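Local coordinates for cysteine hydrolase (Staphylococcus aureus, PDB 6KUA) that hydrolyses nicotinamide to nicotinate and ammonia as a nicotinamidase of the isochorismatase-like cysteine hydrolase family, at the interface of chains A and B. Residues are numbered along the deposited sequence; one frame, centred on the assembly and turned at random. Chains: chain A/B, Cysteine hydrolase.

Contact 1: the interface of chains A and B. Residues chain A 143, 146-147, 173, 177-178; chain B 106-107, 136, 140.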
loop_
_atom_site.group_PDB
_atom_site.type_symbol
_atom_site.label_atom_id
_atom_site.label_comp_id
_atom_site.label_asym_id
_atom_site.label_seq_id
_atom_site.Cartn_x
_atom_site.Cartn_y
_atom_site.Cartn_z
ATOM N N ILE A 143 4.716 13.080 3.151
ATOM C CA ILE A 143 5.622 12.057 2.631
ATOM C C ILE A 143 4.863 11.031 1.799
ATOM O O ILE A 143 5.317 10.636 0.719
ATOM C CB ILE A 143 6.389 11.383 3.783
ATOM C CG1 ILE A 143 7.400 12.363 4.369
ATOM C CG2 ILE A 143 7.075 10.102 3.278
ATOM C CD1 ILE A 143 7.880 11.979 5.722
ATOM N N TYR A 146 3.907 12.588 -1.411
ATOM C CA TYR A 146 5.091 12.621 -2.250
ATOM C C TYR A 146 5.322 11.275 -2.920
ATOM O O TYR A 146 5.408 11.197 -4.152
ATOM C CB TYR A 146 6.298 13.052 -1.411
ATOM C CG TYR A 146 7.612 12.829 -2.091
ATOM C CD1 TYR A 146 8.098 13.735 -3.044
ATOM C CD2 TYR A 146 8.376 11.708 -1.800
ATOM C CE1 TYR A 146 9.319 13.517 -3.683
ATOM C CE2 TYR A 146 9.587 11.488 -2.436
ATOM C CZ TYR A 146 10.052 12.389 -3.366
ATOM O OH TYR A 146 11.267 12.139 -3.971
ATOM N N ASN A 147 5.382 10.195 -2.134
ATOM C CA ASN A 147 5.600 8.869 -2.721
ATOM C C ASN A 147 4.526 8.518 -3.739
ATOM O O ASN A 147 4.812 7.886 -4.757
ATOM C CB ASN A 147 5.639 7.791 -1.632
ATOM C CG ASN A 147 6.874 7.896 -0.746
ATOM O OD1 ASN A 147 7.835 8.578 -1.091
ATOM N ND2 ASN A 147 6.848 7.221 0.397
ATOM N N HIS A 173 12.323 20.462 4.833
ATOM C CA HIS A 173 12.158 19.119 4.293
ATOM C C HIS A 173 11.138 19.110 3.159
ATOM O O HIS A 173 11.414 18.593 2.070
ATOM C CB HIS A 173 11.744 18.152 5.405
ATOM C CG HIS A 173 11.744 16.715 4.988
ATOM N ND1 HIS A 173 12.895 15.960 4.919
ATOM C CD2 HIS A 173 10.732 15.894 4.611
ATOM C CE1 HIS A 173 12.591 14.729 4.544
ATOM N NE2 HIS A 173 11.287 14.664 4.335
ATOM N N SER A 177 13.404 18.130 0.045
ATOM C CA SER A 177 13.305 16.707 -0.272
ATOM C C SER A 177 12.031 16.321 -1.009
ATOM O O SER A 177 12.059 15.368 -1.801
ATOM C CB SER A 177 13.409 15.867 1.007
ATOM O OG SER A 177 14.644 16.094 1.650
ATOM N N LEU A 178 10.908 16.992 -0.743
ATOM C CA LEU A 178 9.642 16.586 -1.339
ATOM C C LEU A 178 9.249 17.434 -2.544
ATOM O O LEU A 178 8.180 17.202 -3.115
ATOM C CB LEU A 178 8.512 16.613 -0.301
ATOM C CG LEU A 178 8.765 15.877 1.025
ATOM C CD1 LEU A 178 7.457 15.658 1.764
ATOM C CD2 LEU A 178 9.481 14.551 0.794
ATOM N N ARG B 106 12.537 5.397 -4.166
ATOM C CA ARG B 106 12.268 6.579 -3.357
ATOM C C ARG B 106 13.077 6.470 -2.073
ATOM O O ARG B 106 13.738 5.453 -1.821
ATOM C CB ARG B 106 10.769 6.736 -3.056
ATOM C CG ARG B 106 9.854 6.835 -4.312
ATOM C CD ARG B 106 9.880 8.227 -4.972
ATOM N NE ARG B 106 9.024 8.295 -6.164
ATOM C CZ ARG B 106 9.417 7.958 -7.394
ATOM N NH1 ARG B 106 8.569 8.038 -8.412
ATOM N NH2 ARG B 106 10.654 7.530 -7.616
ATOM N N TYR B 107 13.047 7.535 -1.269
ATOM C CA TYR B 107 13.796 7.523 -0.018
ATOM C C TYR B 107 13.357 6.360 0.866
ATOM O O TYR B 107 14.198 5.658 1.432
ATOM C CB TYR B 107 13.624 8.836 0.749
ATOM C CG TYR B 107 13.791 10.115 -0.050
ATOM C CD1 TYR B 107 14.990 10.424 -0.682
ATOM C CD2 TYR B 107 12.745 11.021 -0.150
ATOM C CE1 TYR B 107 15.142 11.618 -1.390
ATOM C CE2 TYR B 107 12.876 12.201 -0.869
ATOM C CZ TYR B 107 14.075 12.502 -1.483
ATOM O OH TYR B 107 14.190 13.701 -2.180
ATOM N N ILE B 136 16.196 11.803 6.166
ATOM C CA ILE B 136 15.594 11.581 4.853
ATOM C C ILE B 136 15.299 10.096 4.657
ATOM O O ILE B 136 14.242 9.620 5.067
ATOM C CB ILE B 136 16.460 12.156 3.720
ATOM C CG1 ILE B 136 16.767 13.634 3.998
ATOM C CG2 ILE B 136 15.715 12.029 2.398
ATOM C CD1 ILE B 136 17.824 14.253 3.104
ATOM N N HIS B 140 12.141 8.299 6.372
ATOM C CA HIS B 140 11.033 7.771 5.579
ATOM C C HIS B 140 10.904 6.272 5.764
ATOM O O HIS B 140 9.788 5.743 5.852
ATOM C CB HIS B 140 11.233 8.094 4.098
ATOM C CG HIS B 140 11.118 9.550 3.783
ATOM N ND1 HIS B 140 10.708 10.015 2.550
ATOM C CD2 HIS B 140 11.355 10.646 4.543
ATOM C CE1 HIS B 140 10.704 11.335 2.566
ATOM N NE2 HIS B 140 11.080 11.742 3.766
HETATM O O HOH W 1 10.209 8.262 0.156
HETATM O O HOH W 2 16.245 15.110 -0.304
#
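The imidazole of B:His140 has A:Ile143 CG2 over one face, toward the rim and 4.0 Å from the ring centre. In its plane, at the edge, lie A:His173 NE2, A:Leu178 CD2 and a water. The A:His173 ring carries A:Ser177 CB on one face and B:His140 NE2 at its edge, in plane. The B:Tyr107 ring is covered on one face by B:Ile136 CG2 of its own chain and has A:Ser177 O at its edge. A:Leu178 CD2 lies over a face of the A:Tyr146 ring, toward the rim. The rings of A:His173 and B:His140 meet tip to tip, edge to face, with planes 65° apart. A hydrogen bond of 3.0 Å joins A:His173 NE2 to B:His140 NE2, bent to 140° at the hydrogen. One NE2 must donate and the other accept; the direction is not seen. At the other nitrogen of B:His140, ND1 bonds the water, which also bonds A:Asn147 OD1 at 2.7 Å. Both ring nitrogens are thus engaged, which fixes the ring's rotation. B:Tyr107 OH donates to the backbone carbonyl A:Ser177 O at 2.7 Å, on a lone pair. A second water joins this hydroxyl to A:Ser177 OG. A:Tyr146 crosses B:Tyr107 at about a right angle. This patch is part of a two-fold symmetric, possibly dimeric interface. Chain A supplies helices 137-147 and 164-176 and the loop that follows; chain B supplies helix 137-147 and loop residues.

Contact 2: the interface of chains A and B. Residues chain A 135-136, 139-140, 143, 166, 169, 173; chain B 135, 139, 143, 165-166, 169, 173.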
loop_
_atom_site.group_PDB
_atom_site.type_symbol
_atom_site.label_atom_id
_atom_site.label_comp_id
_atom_site.label_asym_id
_atom_site.label_seq_id
_atom_site.Cartn_x
_atom_site.Cartn_y
_atom_site.Cartn_z
ATOM N N ASP A 135 5.466 18.801 11.835
ATOM C CA ASP A 135 6.485 17.763 11.785
ATOM C C ASP A 135 5.970 16.406 12.259
ATOM O O ASP A 135 6.781 15.507 12.509
ATOM C CB ASP A 135 7.718 18.189 12.604
ATOM C CG ASP A 135 7.379 18.450 14.076
ATOM O OD1 ASP A 135 6.296 19.010 14.354
ATOM O OD2 ASP A 135 8.180 18.088 14.960
ATOM N N ILE A 136 4.648 16.227 12.384
ATOM C CA ILE A 136 4.096 14.898 12.665
ATOM C C ILE A 136 3.054 14.539 11.600
ATOM O O ILE A 136 3.404 13.998 10.548
ATOM C CB ILE A 136 3.523 14.813 14.097
ATOM C CG1 ILE A 136 4.524 15.431 15.083
ATOM C CG2 ILE A 136 3.236 13.359 14.490
ATOM C CD1 ILE A 136 4.132 15.375 16.523
ATOM N N LEU A 139 3.673 16.158 8.219
ATOM C CA LEU A 139 4.874 15.583 7.614
ATOM C C LEU A 139 4.604 14.182 7.075
ATOM O O LEU A 139 4.934 13.870 5.925
ATOM C CB LEU A 139 6.011 15.542 8.651
ATOM C CG LEU A 139 7.209 14.645 8.297
ATOM C CD1 LEU A 139 8.061 15.310 7.240
ATOM C CD2 LEU A 139 8.074 14.290 9.535
ATOM N N HIS A 140 4.012 13.316 7.906
ATOM C CA HIS A 140 3.721 11.954 7.469
ATOM C C HIS A 140 2.758 11.951 6.287
ATOM O O HIS A 140 2.913 11.156 5.351
ATOM C CB HIS A 140 3.150 11.132 8.628
ATOM C CG HIS A 140 4.152 10.804 9.699
ATOM N ND1 HIS A 140 4.124 9.615 10.396
ATOM C CD2 HIS A 140 5.191 11.513 10.210
ATOM C CE1 HIS A 140 5.103 9.601 11.287
ATOM N NE2 HIS A 140 5.769 10.736 11.192
ATOM N N ILE A 143 4.716 13.080 3.151
ATOM C CA ILE A 143 5.622 12.057 2.631
ATOM C C ILE A 143 4.863 11.031 1.799
ATOM O O ILE A 143 5.317 10.636 0.719
ATOM C CB ILE A 143 6.389 11.383 3.783
ATOM C CG1 ILE A 143 7.400 12.363 4.369
ATOM C CG2 ILE A 143 7.075 10.102 3.278
ATOM C CD1 ILE A 143 7.880 11.979 5.722
ATOM N N GLY A 166 11.106 21.814 14.997
ATOM C CA GLY A 166 10.504 20.846 14.097
ATOM C C GLY A 166 9.684 21.508 13.010
ATOM O O GLY A 166 9.696 21.073 11.850
ATOM N N TRP A 169 12.291 22.743 10.654
ATOM C CA TRP A 169 12.885 21.570 10.011
ATOM C C TRP A 169 11.971 21.030 8.915
ATOM O O TRP A 169 12.414 20.744 7.797
ATOM C CB TRP A 169 13.176 20.455 11.036
ATOM C CG TRP A 169 13.678 19.257 10.289
ATOM C CD1 TRP A 169 14.967 19.020 9.894
ATOM C CD2 TRP A 169 12.886 18.194 9.734
ATOM N NE1 TRP A 169 15.029 17.861 9.162
ATOM C CE2 TRP A 169 13.766 17.335 9.047
ATOM C CE3 TRP A 169 11.516 17.871 9.778
ATOM C CZ2 TRP A 169 13.325 16.179 8.393
ATOM C CZ3 TRP A 169 11.079 16.727 9.110
ATOM C CH2 TRP A 169 11.983 15.896 8.433
ATOM N N HIS A 173 12.323 20.462 4.833
ATOM C CA HIS A 173 12.158 19.119 4.293
ATOM C C HIS A 173 11.138 19.110 3.159
ATOM O O HIS A 173 11.414 18.593 2.070
ATOM C CB HIS A 173 11.744 18.152 5.405
ATOM C CG HIS A 173 11.744 16.715 4.988
ATOM N ND1 HIS A 173 12.895 15.960 4.919
ATOM C CD2 HIS A 173 10.732 15.894 4.611
ATOM C CE1 HIS A 173 12.591 14.729 4.544
ATOM N NE2 HIS A 173 11.287 14.664 4.335
ATOM N N ASP B 135 17.474 12.133 8.579
ATOM C CA ASP B 135 16.207 12.820 8.402
ATOM C C ASP B 135 15.681 12.729 6.978
ATOM O O ASP B 135 14.806 13.519 6.603
ATOM C CB ASP B 135 16.335 14.287 8.815
ATOM C CG ASP B 135 17.457 14.995 8.085
ATOM O OD1 ASP B 135 18.516 14.356 7.896
ATOM O OD2 ASP B 135 17.274 16.175 7.688
ATOM N N LEU B 139 14.548 8.360 7.956
ATOM C CA LEU B 139 13.264 8.820 8.477
ATOM C C LEU B 139 12.099 8.214 7.702
ATOM O O LEU B 139 11.141 7.710 8.292
ATOM C CB LEU B 139 13.198 10.346 8.407
ATOM C CG LEU B 139 11.803 10.963 8.541
ATOM C CD1 LEU B 139 11.353 10.872 9.980
ATOM C CD2 LEU B 139 11.800 12.438 8.072
ATOM N N ILE B 143 9.328 5.694 9.231
ATOM C CA ILE B 143 7.892 5.975 9.271
ATOM C C ILE B 143 7.100 4.829 8.661
ATOM O O ILE B 143 6.068 4.409 9.202
ATOM C CB ILE B 143 7.578 7.306 8.554
ATOM C CG1 ILE B 143 8.154 8.471 9.351
ATOM C CG2 ILE B 143 6.062 7.464 8.363
ATOM C CD1 ILE B 143 8.086 9.818 8.609
ATOM N N LYS B 165 20.935 19.770 12.710
ATOM C CA LYS B 165 19.577 20.032 13.174
ATOM C C LYS B 165 18.606 18.965 12.687
ATOM O O LYS B 165 17.685 18.585 13.427
ATOM C CB LYS B 165 19.115 21.425 12.741
ATOM C CG LYS B 165 19.348 22.469 13.822
ATOM C CD LYS B 165 18.851 23.842 13.423
ATOM C CE LYS B 165 19.903 24.609 12.641
ATOM N NZ LYS B 165 19.753 26.071 12.860
ATOM N N GLY B 166 18.819 18.438 11.479
ATOM C CA GLY B 166 17.965 17.363 11.001
ATOM C C GLY B 166 18.231 16.060 11.728
ATOM O O GLY B 166 17.300 15.361 12.128
ATOM N N TRP B 169 16.713 16.447 15.208
ATOM C CA TRP B 169 15.255 16.414 15.104
ATOM C C TRP B 169 14.757 14.999 14.824
ATOM O O TRP B 169 13.769 14.553 15.417
ATOM C CB TRP B 169 14.739 17.377 14.019
ATOM C CG TRP B 169 13.241 17.200 13.854
ATOM C CD1 TRP B 169 12.251 17.864 14.536
ATOM C CD2 TRP B 169 12.577 16.230 13.028
ATOM N NE1 TRP B 169 11.012 17.376 14.167
ATOM C CE2 TRP B 169 11.186 16.376 13.243
ATOM C CE3 TRP B 169 13.023 15.261 12.112
ATOM C CZ2 TRP B 169 10.239 15.595 12.565
ATOM C CZ3 TRP B 169 12.086 14.477 11.455
ATOM C CH2 TRP B 169 10.708 14.646 11.689
ATOM N N HIS B 173 12.281 12.561 16.874
ATOM C CA HIS B 173 11.050 12.090 16.249
ATOM C C HIS B 173 10.923 10.581 16.393
ATOM O O HIS B 173 9.862 10.071 16.770
ATOM C CB HIS B 173 11.002 12.502 14.770
ATOM C CG HIS B 173 9.710 12.168 14.087
ATOM N ND1 HIS B 173 8.580 12.953 14.199
ATOM C CD2 HIS B 173 9.374 11.145 13.263
ATOM C CE1 HIS B 173 7.611 12.434 13.462
ATOM N NE2 HIS B 173 8.062 11.330 12.895
HETATM O O HOH W 3 15.471 17.236 5.634
HETATM O O HOH W 4 8.734 15.395 15.929
#
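Two tryptophans stacked face to face form the tight part of this two-fold symmetric contact. Helices 137-147 and 164-176 of both chains meet here, with A:Asp135 and B:Asp135 in the loop before helix 137-147, and pair two copies in the deposited assembly. The six-membered rings of A:Trp169 and B:Trp169 lie 3.7 Å apart between centroids, with planes 12° apart. Each indole is sandwiched: the partner's CE3 sits over the centre of one face, and A:His173 CB or B:His173 CB, each in its own chain, covers the other toward the rim. CG is anti to the backbone N in both, and the side chains cross at about a right angle. Leucine methyls close in tip to tip, A:Leu139 CD2 reaching B:Trp169 CH2 at 3.4 Å. Each indole N-H points in its ring plane at the opposite aspartate. B:Trp169 NE1 donates to A:Asp135 OD2 at 3.0 Å, nearly straight at 168°, and A:Trp169 NE1 donates to B:Asp135 OD2 at 3.2 Å. Both carboxylates use the anti lone pair. Nearby, B:Ile143 CD1 packs over the face of A:His140 and meets A:Ile143 CD1 tip to tip.

The looser side is bridged by water. One water links A:Asp135 OD2 to B:His173 ND1, and another links B:Asp135 OD2 to A:His173 ND1. Each carboxylate could thereby favour a protonated histidine, though no charge is seen. B:Lys165, at the margin, is poorly ordered. The B:His173 ring, with B:Trp169 CH2 over one face, bonds water through ND1 and A:His140 through NE2, which together set its rotation: A:His140 NE2 and B:His173 NE2 are 2.9 Å apart, 175° at the hydrogen.

The centres of contact 1 and contact 2, taken over their C-alpha atoms, are about 10 Å apart. Both draw on helices 137-147 and 164-176, and they share A:Ile143 and A:His173. A:His173 joins them directly, bonding across the interface through NE2 in contact 1 and through water from ND1 in contact 2. Contact 2 holds the tryptophan pair and the symmetry-related histidine bond, while contact 1 extends the interface to the tyrosines and the loop residues. Together they suggest a continuous dimer interface. The deposited assembly holds four copies, so the structure alone does not show whether this dimer is the functional unit.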